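Long-range contacts in putative fimbrium tip subunit Fim1F (Parabacteroides distasonis, PDB 3R4R), which is a putative component of the fimbrium tip, part of the filamentous surface appendages that mediate cell adhesion and biofilm formation: residues M16-L21 with Y81-E86; V100-N105 with V161-I166; K130-G135 with S201-F206; L197-K202 with A215-A220. All coordinates share one frame; numbering follows the deposited sequence.

Contact 1 of 4, residues M16-L21 with Y81-E86; sequences MSLVLL and YELQLE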
loop_
_atom_site.group_PDB
_atom_site.type_symbol
_atom_site.label_atom_id
_atom_site.label_comp_id
_atom_site.label_asym_id
_atom_site.label_seq_id
_atom_site.Cartn_x
_atom_site.Cartn_y
_atom_site.Cartn_z
HETATM N N MSE A 16 -12.965 -16.762 14.011
HETATM C CA MSE A 16 -11.702 -16.074 14.277
HETATM C C MSE A 16 -11.893 -14.602 14.556
HETATM O O MSE A 16 -12.639 -13.925 13.846
HETATM C CB MSE A 16 -10.745 -16.220 13.072
HETATM C CG MSE A 16 -10.230 -17.653 12.849
HETATM SE SE MSE A 16 -9.079 -17.937 11.255
HETATM C CE MSE A 16 -7.753 -16.519 11.572
ATOM N N SER A 17 -11.189 -14.107 15.589
ATOM C CA SER A 17 -11.108 -12.686 15.923
ATOM C C SER A 17 -9.884 -12.123 15.209
ATOM O O SER A 17 -8.775 -12.629 15.408
ATOM C CB SER A 17 -11.065 -12.469 17.432
ATOM O OG SER A 17 -12.231 -12.957 18.077
ATOM N N LEU A 18 -10.093 -11.131 14.324
ATOM C CA LEU A 18 -9.050 -10.554 13.478
ATOM C C LEU A 18 -8.788 -9.086 13.819
ATOM O O LEU A 18 -9.735 -8.307 13.933
ATOM C CB LEU A 18 -9.528 -10.678 12.015
ATOM C CG LEU A 18 -8.487 -11.001 10.929
ATOM C CD1 LEU A 18 -8.113 -12.477 10.958
ATOM C CD2 LEU A 18 -9.054 -10.735 9.550
ATOM N N VAL A 19 -7.509 -8.700 13.973
ATOM C CA VAL A 19 -7.135 -7.306 14.260
ATOM C C VAL A 19 -6.245 -6.792 13.108
ATOM O O VAL A 19 -5.171 -7.349 12.891
ATOM C CB VAL A 19 -6.454 -7.140 15.643
ATOM C CG1 VAL A 19 -5.924 -5.719 15.841
ATOM C CG2 VAL A 19 -7.410 -7.509 16.772
ATOM N N LEU A 20 -6.708 -5.747 12.369
ATOM C CA LEU A 20 -5.979 -5.172 11.234
ATOM C C LEU A 20 -5.316 -3.869 11.657
ATOM O O LEU A 20 -6.012 -2.877 11.898
ATOM C CB LEU A 20 -6.895 -4.929 10.002
ATOM C CG LEU A 20 -7.884 -6.015 9.549
ATOM C CD1 LEU A 20 -8.747 -5.506 8.417
ATOM C CD2 LEU A 20 -7.191 -7.326 9.160
ATOM N N LEU A 21 -3.974 -3.869 11.759
ATOM C CA LEU A 21 -3.210 -2.697 12.173
ATOM C C LEU A 21 -2.596 -2.043 10.953
ATOM O O LEU A 21 -1.840 -2.660 10.205
ATOM C CB LEU A 21 -2.143 -3.026 13.225
ATOM C CG LEU A 21 -2.646 -3.476 14.591
ATOM C CD1 LEU A 21 -1.502 -3.921 15.468
ATOM C CD2 LEU A 21 -3.414 -2.378 15.296
ATOM N N TYR A 81 -8.568 -1.845 13.043
ATOM C CA TYR A 81 -9.921 -2.363 12.913
ATOM C C TYR A 81 -10.009 -3.773 13.447
ATOM O O TYR A 81 -9.039 -4.520 13.365
ATOM C CB TYR A 81 -10.377 -2.342 11.443
ATOM C CG TYR A 81 -10.456 -0.965 10.825
ATOM C CD1 TYR A 81 -9.333 -0.373 10.254
ATOM C CD2 TYR A 81 -11.671 -0.312 10.696
ATOM C CE1 TYR A 81 -9.399 0.892 9.676
ATOM C CE2 TYR A 81 -11.758 0.931 10.080
ATOM C CZ TYR A 81 -10.618 1.535 9.576
ATOM O OH TYR A 81 -10.698 2.786 9.010
ATOM N N GLU A 82 -11.174 -4.135 13.985
ATOM C CA GLU A 82 -11.480 -5.476 14.478
ATOM C C GLU A 82 -12.497 -6.132 13.566
ATOM O O GLU A 82 -13.465 -5.478 13.175
ATOM C CB GLU A 82 -11.992 -5.448 15.924
ATOM C CG GLU A 82 -10.995 -5.025 16.986
ATOM C CD GLU A 82 -11.472 -5.285 18.405
ATOM O OE1 GLU A 82 -12.316 -6.191 18.604
ATOM O OE2 GLU A 82 -10.917 -4.655 19.331
ATOM N N LEU A 83 -12.274 -7.409 13.215
ATOM C CA LEU A 83 -13.159 -8.204 12.366
ATOM C C LEU A 83 -13.372 -9.586 12.902
ATOM O O LEU A 83 -12.493 -10.146 13.553
ATOM C CB LEU A 83 -12.600 -8.340 10.937
ATOM C CG LEU A 83 -12.527 -7.111 10.059
ATOM C CD1 LEU A 83 -11.896 -7.460 8.745
ATOM C CD2 LEU A 83 -13.904 -6.557 9.802
ATOM N N GLN A 84 -14.532 -10.156 12.573
ATOM C CA GLN A 84 -14.905 -11.522 12.889
ATOM C C GLN A 84 -15.022 -12.350 11.620
ATOM O O GLN A 84 -15.677 -11.933 10.668
ATOM C CB GLN A 84 -16.224 -11.560 13.670
ATOM C CG GLN A 84 -16.077 -11.420 15.181
ATOM C CD GLN A 84 -15.785 -12.744 15.860
ATOM O OE1 GLN A 84 -14.704 -12.961 16.417
ATOM N NE2 GLN A 84 -16.760 -13.655 15.843
ATOM N N LEU A 85 -14.307 -13.475 11.588
ATOM C CA LEU A 85 -14.384 -14.529 10.573
ATOM C C LEU A 85 -15.276 -15.616 11.100
ATOM O O LEU A 85 -14.810 -16.383 11.931
ATOM C CB LEU A 85 -12.995 -15.114 10.177
ATOM C CG LEU A 85 -12.018 -14.345 9.322
ATOM C CD1 LEU A 85 -11.714 -13.013 9.889
ATOM C CD2 LEU A 85 -10.741 -15.077 9.246
ATOM N N GLU A 86 -16.566 -15.636 10.717
ATOM C CA GLU A 86 -17.499 -16.688 11.132
ATOM C C GLU A 86 -17.454 -17.864 10.171
ATOM O O GLU A 86 -17.322 -17.676 8.962
ATOM C CB GLU A 86 -18.959 -16.200 11.244
ATOM C CG GLU A 86 -19.249 -15.019 12.165
ATOM C CD GLU A 86 -19.076 -13.626 11.595
ATOM O OE1 GLU A 86 -18.474 -13.482 10.505
ATOM O OE2 GLU A 86 -19.592 -12.676 12.224
#

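Contact 2 of 4, residues V100-N105 with V161-I166; sequences VLVVAN and VTVSLI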
loop_
_atom_site.group_PDB
_atom_site.type_symbol
_atom_site.label_atom_id
_atom_site.label_comp_id
_atom_site.label_asym_id
_atom_site.label_seq_id
_atom_site.Cartn_x
_atom_site.Cartn_y
_atom_site.Cartn_z
ATOM N N VAL A 100 -3.500 -16.279 7.280
ATOM C CA VAL A 100 -4.547 -15.350 6.884
ATOM C C VAL A 100 -3.891 -14.162 6.125
ATOM O O VAL A 100 -2.949 -13.555 6.616
ATOM C CB VAL A 100 -5.412 -14.892 8.106
ATOM C CG1 VAL A 100 -4.566 -14.472 9.308
ATOM C CG2 VAL A 100 -6.400 -13.791 7.731
ATOM N N LEU A 101 -4.380 -13.899 4.900
ATOM C CA LEU A 101 -3.977 -12.807 3.991
ATOM C C LEU A 101 -5.111 -11.773 3.871
ATOM O O LEU A 101 -6.257 -12.144 3.616
ATOM C CB LEU A 101 -3.589 -13.346 2.580
ATOM C CG LEU A 101 -3.192 -12.279 1.529
ATOM C CD1 LEU A 101 -1.786 -11.793 1.749
ATOM C CD2 LEU A 101 -3.286 -12.821 0.137
ATOM N N VAL A 102 -4.795 -10.489 4.055
ATOM C CA VAL A 102 -5.807 -9.431 3.974
ATOM C C VAL A 102 -5.440 -8.454 2.835
ATOM O O VAL A 102 -4.302 -7.994 2.768
ATOM C CB VAL A 102 -5.933 -8.701 5.348
ATOM C CG1 VAL A 102 -6.973 -7.584 5.299
ATOM C CG2 VAL A 102 -6.249 -9.681 6.482
ATOM N N VAL A 103 -6.378 -8.187 1.924
ATOM C CA VAL A 103 -6.201 -7.186 0.865
ATOM C C VAL A 103 -7.253 -6.108 1.129
ATOM O O VAL A 103 -8.448 -6.388 1.029
ATOM C CB VAL A 103 -6.233 -7.703 -0.594
ATOM C CG1 VAL A 103 -5.983 -6.554 -1.588
ATOM C CG2 VAL A 103 -5.228 -8.825 -0.806
ATOM N N ALA A 104 -6.820 -4.902 1.533
ATOM C CA ALA A 104 -7.743 -3.824 1.870
ATOM C C ALA A 104 -7.910 -2.830 0.716
ATOM O O ALA A 104 -6.943 -2.518 0.034
ATOM C CB ALA A 104 -7.252 -3.093 3.107
ATOM N N ASN A 105 -9.161 -2.346 0.526
ATOM C CA ASN A 105 -9.656 -1.298 -0.394
ATOM C C ASN A 105 -9.487 -1.642 -1.870
ATOM O O ASN A 105 -9.393 -0.724 -2.695
ATOM C CB ASN A 105 -8.947 0.041 -0.132
ATOM C CG ASN A 105 -9.244 0.644 1.211
ATOM O OD1 ASN A 105 -10.334 0.514 1.771
ATOM N ND2 ASN A 105 -8.342 1.432 1.680
ATOM N N VAL A 161 -5.925 -12.742 16.570
ATOM C CA VAL A 161 -4.814 -12.832 15.624
ATOM C C VAL A 161 -4.731 -11.500 14.887
ATOM O O VAL A 161 -5.683 -11.072 14.223
ATOM C CB VAL A 161 -4.880 -14.039 14.654
ATOM C CG1 VAL A 161 -6.263 -14.213 14.023
ATOM C CG2 VAL A 161 -3.778 -13.962 13.596
ATOM N N THR A 162 -3.595 -10.823 15.070
ATOM C CA THR A 162 -3.310 -9.516 14.503
ATOM C C THR A 162 -2.630 -9.669 13.136
ATOM O O THR A 162 -1.739 -10.505 12.979
ATOM C CB THR A 162 -2.431 -8.698 15.478
ATOM O OG1 THR A 162 -1.242 -9.441 15.737
ATOM C CG2 THR A 162 -3.133 -8.399 16.805
ATOM N N VAL A 163 -3.073 -8.863 12.159
ATOM C CA VAL A 163 -2.502 -8.757 10.811
ATOM C C VAL A 163 -1.968 -7.323 10.626
ATOM O O VAL A 163 -2.757 -6.365 10.649
ATOM C CB VAL A 163 -3.476 -9.148 9.667
ATOM C CG1 VAL A 163 -2.836 -8.900 8.305
ATOM C CG2 VAL A 163 -3.937 -10.606 9.796
ATOM N N SER A 164 -0.643 -7.185 10.449
ATOM C CA SER A 164 -0.035 -5.881 10.207
ATOM C C SER A 164 -0.062 -5.590 8.719
ATOM O O SER A 164 0.560 -6.299 7.938
ATOM C CB SER A 164 1.381 -5.812 10.764
ATOM O OG SER A 164 1.338 -5.951 12.174
ATOM N N LEU A 165 -0.829 -4.572 8.335
ATOM C CA LEU A 165 -1.008 -4.164 6.940
ATOM C C LEU A 165 -0.029 -3.091 6.532
ATOM O O LEU A 165 0.219 -2.148 7.292
ATOM C CB LEU A 165 -2.435 -3.640 6.696
ATOM C CG LEU A 165 -3.593 -4.573 7.004
ATOM C CD1 LEU A 165 -4.883 -3.826 6.940
ATOM C CD2 LEU A 165 -3.630 -5.767 6.084
ATOM N N ILE A 166 0.525 -3.224 5.336
ATOM C CA ILE A 166 1.406 -2.193 4.782
ATOM C C ILE A 166 0.662 -1.506 3.662
ATOM O O ILE A 166 -0.197 -2.106 3.022
ATOM C CB ILE A 166 2.810 -2.687 4.295
ATOM C CG1 ILE A 166 2.696 -3.630 3.040
ATOM C CG2 ILE A 166 3.619 -3.293 5.434
ATOM C CD1 ILE A 166 3.918 -3.702 2.168
#

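Contact 3 of 4, residues K130-G135 with S201-F206; sequences KTIAKG and SKITIF. With EDO (1,2-ethanediol), chain H.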
loop_
_atom_site.group_PDB
_atom_site.type_symbol
_atom_site.label_atom_id
_atom_site.label_comp_id
_atom_site.label_asym_id
_atom_site.label_seq_id
_atom_site.Cartn_x
_atom_site.Cartn_y
_atom_site.Cartn_z
ATOM N N LYS A 130 -1.675 -12.814 -9.220
ATOM C CA LYS A 130 -2.648 -11.724 -9.336
ATOM C C LYS A 130 -1.972 -10.342 -9.396
ATOM O O LYS A 130 -1.072 -10.017 -8.608
ATOM C CB LYS A 130 -3.663 -11.736 -8.162
ATOM C CG LYS A 130 -4.808 -10.703 -8.262
ATOM C CD LYS A 130 -5.719 -10.916 -9.488
ATOM C CE LYS A 130 -6.781 -9.859 -9.636
ATOM N NZ LYS A 130 -7.650 -10.169 -10.793
ATOM N N THR A 131 -2.462 -9.542 -10.351
ATOM C CA THR A 131 -2.113 -8.162 -10.626
ATOM C C THR A 131 -3.392 -7.348 -10.627
ATOM O O THR A 131 -4.344 -7.704 -11.343
ATOM C CB THR A 131 -1.327 -8.019 -11.952
ATOM O OG1 THR A 131 -0.082 -8.705 -11.850
ATOM C CG2 THR A 131 -1.060 -6.557 -12.335
ATOM N N ILE A 132 -3.410 -6.270 -9.811
ATOM C CA ILE A 132 -4.502 -5.312 -9.769
ATOM C C ILE A 132 -4.024 -4.089 -10.554
ATOM O O ILE A 132 -2.845 -3.743 -10.462
ATOM C CB ILE A 132 -5.013 -4.974 -8.327
ATOM C CG1 ILE A 132 -3.915 -4.312 -7.433
ATOM C CG2 ILE A 132 -5.668 -6.215 -7.679
ATOM C CD1 ILE A 132 -4.308 -3.947 -6.046
ATOM N N ALA A 133 -4.918 -3.482 -11.368
ATOM C CA ALA A 133 -4.596 -2.341 -12.243
ATOM C C ALA A 133 -5.350 -1.062 -11.836
ATOM O O ALA A 133 -5.484 -0.141 -12.655
ATOM C CB ALA A 133 -4.927 -2.690 -13.687
ATOM N N LYS A 134 -5.824 -0.989 -10.571
ATOM C CA LYS A 134 -6.514 0.202 -10.065
ATOM C C LYS A 134 -5.535 0.979 -9.192
ATOM O O LYS A 134 -5.252 0.600 -8.042
ATOM C CB LYS A 134 -7.833 -0.126 -9.326
ATOM C CG LYS A 134 -8.918 -0.598 -10.315
ATOM C CD LYS A 134 -10.291 -0.792 -9.723
ATOM C CE LYS A 134 -11.265 -1.262 -10.790
ATOM N NZ LYS A 134 -12.621 -1.531 -10.244
ATOM N N GLY A 135 -5.009 2.039 -9.802
ATOM C CA GLY A 135 -4.010 2.933 -9.247
ATOM C C GLY A 135 -4.353 3.713 -7.998
ATOM O O GLY A 135 -5.514 4.050 -7.766
ATOM N N SER A 201 -0.057 -3.422 -9.812
ATOM C CA SER A 201 0.754 -4.008 -8.740
ATOM C C SER A 201 0.398 -5.438 -8.446
ATOM O O SER A 201 -0.733 -5.875 -8.694
ATOM C CB SER A 201 0.598 -3.216 -7.441
ATOM O OG SER A 201 1.459 -3.679 -6.413
ATOM N N LYS A 202 1.392 -6.162 -7.880
ATOM C CA LYS A 202 1.282 -7.503 -7.300
ATOM C C LYS A 202 0.759 -7.304 -5.855
ATOM O O LYS A 202 0.953 -6.227 -5.285
ATOM C CB LYS A 202 2.628 -8.238 -7.392
ATOM C CG LYS A 202 3.070 -8.585 -8.817
ATOM C CD LYS A 202 2.341 -9.836 -9.417
ATOM C CE LYS A 202 2.759 -10.162 -10.831
ATOM N NZ LYS A 202 4.219 -10.455 -10.955
ATOM N N ILE A 203 0.091 -8.294 -5.275
ATOM C CA ILE A 203 -0.551 -8.150 -3.955
ATOM C C ILE A 203 0.025 -9.107 -2.887
ATOM O O ILE A 203 -0.619 -9.302 -1.847
ATOM C CB ILE A 203 -2.093 -8.417 -4.086
ATOM C CG1 ILE A 203 -2.375 -9.830 -4.711
ATOM C CG2 ILE A 203 -2.788 -7.280 -4.869
ATOM C CD1 ILE A 203 -3.785 -10.342 -4.596
ATOM N N THR A 204 1.191 -9.709 -3.128
ATOM C CA THR A 204 1.773 -10.681 -2.196
ATOM C C THR A 204 3.183 -10.257 -1.754
ATOM O O THR A 204 3.959 -11.089 -1.253
ATOM C CB THR A 204 1.818 -12.068 -2.866
ATOM O OG1 THR A 204 2.576 -12.034 -4.089
ATOM C CG2 THR A 204 0.458 -12.707 -3.024
ATOM N N ILE A 205 3.510 -8.960 -1.958
ATOM C CA ILE A 205 4.813 -8.351 -1.710
ATOM C C ILE A 205 4.698 -7.487 -0.448
ATOM O O ILE A 205 3.854 -6.599 -0.373
ATOM C CB ILE A 205 5.283 -7.570 -2.973
ATOM C CG1 ILE A 205 4.150 -6.664 -3.524
ATOM C CG2 ILE A 205 5.706 -8.611 -4.050
ATOM C CD1 ILE A 205 4.506 -5.759 -4.596
ATOM N N PHE A 206 5.524 -7.797 0.567
ATOM C CA PHE A 206 5.396 -7.149 1.870
ATOM C C PHE A 206 6.688 -6.452 2.398
ATOM O O PHE A 206 6.682 -6.018 3.556
ATOM C CB PHE A 206 5.002 -8.230 2.901
ATOM C CG PHE A 206 3.764 -9.016 2.542
ATOM C CD1 PHE A 206 2.498 -8.509 2.803
ATOM C CD2 PHE A 206 3.863 -10.293 1.988
ATOM C CE1 PHE A 206 1.354 -9.242 2.474
ATOM C CE2 PHE A 206 2.715 -11.028 1.679
ATOM C CZ PHE A 206 1.474 -10.490 1.912
HETATM C C1 EDO H . -8.695 -6.049 -10.818
HETATM O O1 EDO H . -7.990 -6.966 -11.679
HETATM C C2 EDO H . -8.070 -4.656 -10.798
HETATM O O2 EDO H . -8.146 -3.993 -12.076
HETATM O O HOH W 1 0.473 -11.049 -6.641
#

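Contact 4 of 4, residues L197-K202 with A215-A220; sequences LNASSK and AFSDLA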
loop_
_atom_site.group_PDB
_atom_site.type_symbol
_atom_site.label_atom_id
_atom_site.label_comp_id
_atom_site.label_asym_id
_atom_site.label_seq_id
_atom_site.Cartn_x
_atom_site.Cartn_y
_atom_site.Cartn_z
ATOM N N LEU A 197 4.108 7.524 -13.304
ATOM C CA LEU A 197 3.483 6.934 -12.108
ATOM C C LEU A 197 2.858 5.607 -12.508
ATOM O O LEU A 197 2.401 5.480 -13.650
ATOM C CB LEU A 197 2.447 7.898 -11.465
ATOM C CG LEU A 197 2.985 9.242 -10.966
ATOM C CD1 LEU A 197 1.869 10.159 -10.542
ATOM C CD2 LEU A 197 4.015 9.070 -9.836
ATOM N N ASN A 198 2.894 4.603 -11.599
ATOM C CA ASN A 198 2.434 3.236 -11.863
ATOM C C ASN A 198 1.064 2.968 -11.267
ATOM O O ASN A 198 0.839 3.219 -10.083
ATOM C CB ASN A 198 3.446 2.227 -11.286
ATOM C CG ASN A 198 3.161 0.767 -11.574
ATOM O OD1 ASN A 198 2.244 0.413 -12.320
ATOM N ND2 ASN A 198 3.969 -0.120 -11.009
ATOM N N ALA A 199 0.170 2.369 -12.079
ATOM C CA ALA A 199 -1.208 2.034 -11.695
ATOM C C ALA A 199 -1.412 0.514 -11.488
ATOM O O ALA A 199 -2.465 0.129 -11.024
ATOM C CB ALA A 199 -2.171 2.531 -12.760
ATOM N N SER A 200 -0.424 -0.332 -11.784
ATOM C CA SER A 200 -0.543 -1.796 -11.614
ATOM C C SER A 200 0.390 -2.351 -10.510
ATOM O O SER A 200 1.472 -1.806 -10.262
ATOM C CB SER A 200 -0.242 -2.512 -12.916
ATOM O OG SER A 200 -1.307 -2.285 -13.826
ATOM N N SER A 201 -0.057 -3.422 -9.812
ATOM C CA SER A 201 0.754 -4.008 -8.740
ATOM C C SER A 201 0.398 -5.438 -8.446
ATOM O O SER A 201 -0.733 -5.875 -8.694
ATOM C CB SER A 201 0.598 -3.216 -7.441
ATOM O OG SER A 201 1.459 -3.679 -6.413
ATOM N N LYS A 202 1.392 -6.162 -7.880
ATOM C CA LYS A 202 1.282 -7.503 -7.300
ATOM C C LYS A 202 0.759 -7.304 -5.855
ATOM O O LYS A 202 0.953 -6.227 -5.285
ATOM C CB LYS A 202 2.628 -8.238 -7.392
ATOM C CG LYS A 202 3.070 -8.585 -8.817
ATOM C CD LYS A 202 2.341 -9.836 -9.417
ATOM C CE LYS A 202 2.759 -10.162 -10.831
ATOM N NZ LYS A 202 4.219 -10.455 -10.955
ATOM N N ALA A 215 4.829 -5.606 -11.834
ATOM C CA ALA A 215 3.686 -5.124 -12.615
ATOM C C ALA A 215 3.794 -3.617 -12.885
ATOM O O ALA A 215 4.259 -2.859 -12.018
ATOM C CB ALA A 215 2.402 -5.428 -11.882
ATOM N N PHE A 216 3.399 -3.186 -14.106
ATOM C CA PHE A 216 3.425 -1.773 -14.479
ATOM C C PHE A 216 2.368 -1.444 -15.549
ATOM O O PHE A 216 2.204 -2.184 -16.525
ATOM C CB PHE A 216 4.827 -1.333 -14.997
ATOM C CG PHE A 216 4.944 0.172 -15.233
ATOM C CD1 PHE A 216 5.324 1.030 -14.203
ATOM C CD2 PHE A 216 4.636 0.734 -16.475
ATOM C CE1 PHE A 216 5.394 2.419 -14.411
ATOM C CE2 PHE A 216 4.679 2.126 -16.667
ATOM C CZ PHE A 216 5.062 2.955 -15.634
ATOM N N SER A 217 1.696 -0.284 -15.359
ATOM C CA SER A 217 0.779 0.384 -16.298
ATOM C C SER A 217 0.762 1.872 -15.953
ATOM O O SER A 217 0.977 2.229 -14.799
ATOM C CB SER A 217 -0.623 -0.222 -16.317
ATOM O OG SER A 217 -1.383 0.078 -15.167
ATOM N N ASP A 218 0.577 2.739 -16.954
ATOM C CA ASP A 218 0.598 4.196 -16.772
ATOM C C ASP A 218 -0.546 4.723 -15.876
ATOM O O ASP A 218 -1.723 4.437 -16.116
ATOM C CB ASP A 218 0.506 4.908 -18.139
ATOM C CG ASP A 218 1.730 4.775 -19.032
ATOM O OD1 ASP A 218 2.859 5.068 -18.550
ATOM O OD2 ASP A 218 1.552 4.516 -20.252
ATOM N N LEU A 219 -0.167 5.573 -14.885
ATOM C CA LEU A 219 -1.066 6.272 -13.964
ATOM C C LEU A 219 -1.004 7.744 -14.266
ATOM O O LEU A 219 0.034 8.377 -14.076
ATOM C CB LEU A 219 -0.727 5.986 -12.491
ATOM C CG LEU A 219 -1.612 6.631 -11.397
ATOM C CD1 LEU A 219 -3.063 6.154 -11.484
ATOM C CD2 LEU A 219 -1.061 6.305 -10.036
ATOM N N ALA A 220 -2.109 8.293 -14.760
ATOM C CA ALA A 220 -2.161 9.697 -15.139
ATOM C C ALA A 220 -2.031 10.589 -13.954
ATOM O O ALA A 220 -2.580 10.291 -12.889
ATOM C CB ALA A 220 -3.467 9.997 -15.850
HETATM O O HOH W 2 2.346 9.823 -14.366
HETATM O O HOH W 3 2.736 6.595 -16.182
#

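Contact 1 of 4, residues M16-L21 with Y81-E86
Backbone bonds join Met16 to Leu85, Leu18 to Leu83 and Leu20 to Tyr81, three hydrogen-bonded antiparallel pairs that each make both N-H to O=C links. The shortest of the six runs from Leu18 N to Leu83 O at 2.7 Å. The longest runs from Tyr81 N to Leu20 O at 3.0 Å. At the intervening non-hydrogen-bonded positions, Gln84 CA approaches Met16 O at 3.4 Å in a CA-H...O contact.

One side-chain hydrogen bond lies on the face bearing Ser17, Val19, Glu82 and Gln84: Ser17 OG donates to Gln84 OE1 over 3.0 Å, nearly along the C=O axis. The glutamine bends at chi2 (-85°), which turns CD back toward Ser17. An alanine in place of Ser17 would probably leave Gln84 OE1 without this donor and its amide freer to turn.

Apolar contacts occupy the other face. Leu85 splits its methyls, CD1 meeting Leu18 CD2 at 3.5 Å and CD2 lying 3.9 Å from SE of Met16, a selenomethionine; Leu20 CD1 meets Leu83 CD1 at 3.7 Å. Val49 of strand 46-52 touches both Leu18 and Leu85.

Such an antiparallel ladder with one apolar face, extended by parallel strand 161-179 beyond 16-21, is consistent with a transthyretin-like beta-sandwich.

Contact 2 of 4, residues V100-N105 with V161-I166
Val102 and Val163 meet through methyl groups, Val102 CG2 lying 3.9 Å from Val163 CG1 with the two side chains obliquely placed. Val163 CG2 lies 3.9 Å from Val100 CG1 and also borders Val102 CG2. That Val100 methyl sits between the backbone N and the carbonyl carbon (chi1 47°), and it also reaches toward Val161 CG2, a looser approach of 4.4 Å. Further along, Leu165 crosses Val102 at about a right angle: its CD2 rests 3.8 Å from Val102 CB and 3.9 Å from Val102 CG1. Each of the two central valines is thus touched by two residues of the opposite segment.

No hydrogen bond spans the segments. Their strand axes approach to 8.4 Å and their directions differ by 48°, evidence of strands stacked through side chains instead of laddered through backbones. Such face-to-face packing is consistent with the interior of a transthyretin-like beta-sandwich. Strand 144-152 pairs antiparallel with both 96-104 and 161-179 and thereby connects them through hydrogen bonds.

Backbone bonds outside the contact set the positions of the valines. Val100 bonds to Ser148 and Val102 to Gly146, while along the other edge of the strand the backbones of Leu101 and Val103 bond to those of Ala50 and His48. In the opposite segment, Thr162 O accepts a bond from Ser148 OG. Leu20 enters the same core and touches both Val102 and Leu165, and Val49 packs against Val100 and Val102.

Contact 3 of 4, residues K130-G135 with S201-F206
Ser201 O takes one hydrogen bond, from Ile132 N at 2.9 Å (157° at the hydrogen), and a CA-H...O contact from Thr131 CA at 3.3 Å. The reciprocal bond, Ser201 N to Ile132 O, is also 2.9 Å, so Ile132 and Ser201 form a complete hydrogen-bonded antiparallel pair. Ser201 OG, anti to its own backbone N (chi1 -175°), donates to Lys202 O at 2.8 Å and so bonds within its own segment.

A water extends the polar link. It lies 2.7 Å from Lys130 O and accepts from Ile203 N at 3.1 Å, bridging the two backbones just beyond the direct pair.

Ile203 sends different branches to different partners. CD1 rests against Lys130 CG at 3.8 Å, while CG2 meets Ile132 CD1 at 3.8 Å, the two isoleucines crossing at about a right angle. Lys202, bent at chi2 so that CD turns toward 130-135, sets CD and CE beside Thr131 OG1, and CD also faces Lys130 O. Lys130 NZ and Ala133 N make weak bonds to a 1,2-ethanediol molecule, probably from the crystallisation liquor.

Tyr232 of strand 228-232 touches both Ile132 and Ser201, and Phe114 touches Ile203. The arrangement is a short antiparallel bridge, in which residues from the connection between strands 96-104 and 144-152 add a short, weakly bonded strand to 191-202, of which the 201-206 side belongs to the Fim1F C-terminal family region, of the transthyretin clan.

Contact 4 of 4, residues L197-K202 with A215-A220
Asn198 and Phe216 cross obliquely, with amide and ring planes 36° apart, and Asn198 CG comes 3.4 Å from Phe216 CD1. The same amide closes an Asx turn, for its OD1 accepts from Ser200 N at 2.8 Å. OD1 also takes Ser217 N at 3.2 Å; the two N-H groups arrive from opposite faces of the amide plane, one from each segment, which restrains its tilt. CG lies anti to the backbone N (chi1 -176°), and beyond it ND2 donates to Ala215 O at 2.9 Å and to Glu233 O. A leucine in place of Asn198 would probably leave Ser200 N, Ser217 N and Ala215 O without these partners and undo the turn.

The Phe216 ring also makes a cation-pi contact with Lys239. Next to the turn, Ser200 and Ser217 meet by their hydroxyls, the OG atoms 2.7 Å apart. Ser217 OG lies between its backbone N and carbonyl carbon (chi1 73°) and also borders Ala199 CB.

Between the backbones, Ala199 N reaches Ser217 O at 2.8 Å and holds the segments together here. Leu219 N donates to Leu197 O from above the carbonyl plane. The leucines bring their CB atoms to 3.8 Å, and Leu219 CB packs equally against Ala199 CB. Asn213 OD1 accepts from Lys202 N and Ala215 N, joining the end of one segment to the start of the other. Beside the leucines, one water accepts from Leu197 N and donates to Leu219 O at 2.7 Å.

From the N terminus, contact 1 closes a loop of 59 intervening residues before any other contact opens. Contact 2 then spans 55 residues, and contact 3 crosses it: 130-135 falls inside that loop, while 201-206 lies beyond its end. Contact 4 joins 197-202 to 215-220 over a short connection of 12 residues and shares Ser201 and Lys202 with contact 3. None is nested. Contacts 1 and 2 adjoin where strands 12-21 and 161-179 run side by side, Val19 O meeting Val163 N. Phe206 carries contact 3 onto Leu101 of contact 2, whereas Thr131 meets Ala215 between contacts 3 and 4, tying the N-terminal strands to the C-terminal family region.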